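Local coordinates for probable serine protease HTRA3 (Homo sapiens, PDB 2P3W), which is a probable serine protease whose PDZ domain binds C-terminal peptide ends, here a phage-derived sequence, at residues V60-R65 with Q74-T79. Numbering follows the deposited sequence.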
loop_
_atom_site.group_PDB
_atom_site.type_symbol
_atom_site.label_atom_id
_atom_site.label_comp_id
_atom_site.label_asym_id
_atom_site.label_seq_id
_atom_site.Cartn_x
_atom_site.Cartn_y
_atom_site.Cartn_z
ATOM N N VAL A 60 -5.260 12.635 -14.207
ATOM C CA VAL A 60 -5.466 12.707 -15.648
ATOM C C VAL A 60 -4.245 13.095 -16.495
ATOM O O VAL A 60 -4.213 12.781 -17.677
ATOM C CB VAL A 60 -6.676 13.590 -15.994
ATOM C CG1 VAL A 60 -7.940 12.983 -15.355
ATOM C CG2 VAL A 60 -6.474 15.017 -15.523
ATOM N N LYS A 61 -3.247 13.747 -15.899
ATOM C CA LYS A 61 -2.009 14.076 -16.587
ATOM C C LYS A 61 -0.828 14.018 -15.638
ATOM O O LYS A 61 -0.979 14.184 -14.426
ATOM C CB LYS A 61 -2.071 15.484 -17.190
ATOM C CG LYS A 61 -3.040 15.621 -18.335
ATOM C CD LYS A 61 -2.847 16.954 -19.071
ATOM C CE LYS A 61 -3.705 17.009 -20.332
ATOM N NZ LYS A 61 -3.156 16.128 -21.416
ATOM N N VAL A 62 0.335 13.724 -16.201
ATOM C CA VAL A 62 1.598 13.795 -15.472
ATOM C C VAL A 62 2.583 14.596 -16.319
ATOM O O VAL A 62 2.804 14.278 -17.487
ATOM C CB VAL A 62 2.154 12.397 -15.127
ATOM C CG1 VAL A 62 2.290 11.504 -16.364
ATOM C CG2 VAL A 62 3.493 12.495 -14.403
ATOM N N ASN A 63 3.122 15.667 -15.735
ATOM C CA ASN A 63 4.054 16.557 -16.444
ATOM C C ASN A 63 3.494 16.960 -17.824
ATOM O O ASN A 63 4.212 17.054 -18.827
ATOM C CB ASN A 63 5.454 15.907 -16.479
ATOM C CG ASN A 63 6.086 15.812 -15.089
ATOM O OD1 ASN A 63 5.738 16.574 -14.177
ATOM N ND2 ASN A 63 7.023 14.883 -14.910
ATOM N N GLY A 64 2.193 17.236 -17.859
ATOM C CA GLY A 64 1.516 17.636 -19.100
ATOM C C GLY A 64 1.078 16.535 -20.060
ATOM O O GLY A 64 0.445 16.815 -21.070
ATOM N N ARG A 65 1.401 15.287 -19.763
ATOM C CA ARG A 65 1.054 14.184 -20.633
ATOM C C ARG A 65 -0.203 13.483 -20.169
ATOM O O ARG A 65 -0.322 13.145 -18.990
ATOM C CB ARG A 65 2.188 13.182 -20.667
ATOM C CG ARG A 65 3.485 13.764 -21.155
ATOM C CD ARG A 65 4.462 12.668 -21.469
ATOM N NE ARG A 65 4.559 11.742 -20.340
ATOM C CZ ARG A 65 5.322 11.919 -19.269
ATOM N NH1 ARG A 65 6.100 12.990 -19.149
ATOM N NH2 ARG A 65 5.312 10.999 -18.316
ATOM N N GLN A 74 2.880 4.141 -13.485
ATOM C CA GLN A 74 3.998 3.322 -12.989
ATOM C C GLN A 74 5.329 3.746 -13.649
ATOM O O GLN A 74 6.347 3.925 -12.966
ATOM C CB GLN A 74 3.726 1.844 -13.260
ATOM C CG GLN A 74 4.685 0.939 -12.523
ATOM C CD GLN A 74 4.493 -0.525 -12.843
ATOM O OE1 GLN A 74 3.428 -0.942 -13.318
ATOM N NE2 GLN A 74 5.534 -1.325 -12.596
ATOM N N GLU A 75 5.328 3.923 -14.967
ATOM C CA GLU A 75 6.549 4.298 -15.687
ATOM C C GLU A 75 7.012 5.707 -15.272
ATOM O O GLU A 75 8.205 5.955 -15.097
ATOM C CB GLU A 75 6.334 4.215 -17.206
ATOM C CG GLU A 75 7.482 4.724 -18.082
ATOM C CD GLU A 75 8.633 3.753 -18.227
ATOM O OE1 GLU A 75 8.840 2.900 -17.331
ATOM O OE2 GLU A 75 9.337 3.844 -19.272
ATOM N N ALA A 76 6.073 6.635 -15.125
ATOM C CA ALA A 76 6.431 7.998 -14.659
ATOM C C ALA A 76 7.046 8.010 -13.262
ATOM O O ALA A 76 8.045 8.689 -13.020
ATOM C CB ALA A 76 5.252 8.905 -14.717
ATOM N N VAL A 77 6.465 7.257 -12.338
ATOM C CA VAL A 77 7.018 7.127 -10.986
ATOM C C VAL A 77 8.446 6.564 -10.996
ATOM O O VAL A 77 9.284 6.946 -10.201
ATOM C CB VAL A 77 6.099 6.256 -10.114
ATOM C CG1 VAL A 77 6.703 5.966 -8.815
ATOM C CG2 VAL A 77 4.771 6.952 -9.914
ATOM N N LEU A 78 8.702 5.674 -11.924
ATOM C CA LEU A 78 10.002 5.022 -12.047
ATOM C C LEU A 78 11.038 5.939 -12.649
ATOM O O LEU A 78 12.235 5.769 -12.388
ATOM C CB LEU A 78 9.832 3.787 -12.941
ATOM C CG LEU A 78 11.023 2.866 -13.182
ATOM C CD1 LEU A 78 11.573 2.280 -11.862
ATOM C CD2 LEU A 78 10.622 1.764 -14.156
ATOM N N THR A 79 10.599 6.899 -13.467
ATOM C CA THR A 79 11.526 7.633 -14.329
ATOM C C THR A 79 11.668 9.149 -14.110
ATOM O O THR A 79 12.711 9.727 -14.472
ATOM C CB THR A 79 11.206 7.368 -15.834
ATOM O OG1 THR A 79 9.907 7.859 -16.157
ATOM C CG2 THR A 79 11.247 5.890 -16.142
#
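The methyl group of Ala-76 points from the helix toward the hairpin and meets two side chains there. Val-62 touches it with one branch, CG2, at 4.0 Å from Ala-76 CB. With chi1 of Val-62 at 54°, that branch stands anti to the backbone N, which carries it out toward the helix. Arg-65 meets the same methyl with its guanidinium. Here NH2 lies 4.2 Å from Ala-76 CB, and the methyl sits at the edge of the flat group, near its plane. The chain of Arg-65 bends at chi3 (-51°), which turns the guanidinium back over its own hairpin. Val-62 O sits over the middle of one guanidinium face, 3.8 Å from the plane. This is the PDZ fold, in which helix 70-79 packs against the antiparallel sheet. A type I' turn from Val-62 to Arg-65 closes the hairpin, with reciprocal hydrogen bonds, Arg-65 N to Val-62 O and Val-62 N to Arg-65 O, both 2.9 Å. Asn-63 and Gly-64 have the positive phi this turn requires. Just past the helix, Glu-80 forms a salt bridge with Arg-65 NH2 and accepts a hydrogen bond from Asn-63 ND2. Val-77, on a neighbouring helix face, points away from the hairpin. It packs on Val-112 of the second subunit, the last residue of the fused phage-derived tail; PDZ domains bind such ends beside this helix. Thr-79 OG1 donates a hydrogen bond to Glu-75 O at 2.8 Å, from above the carbonyl plane.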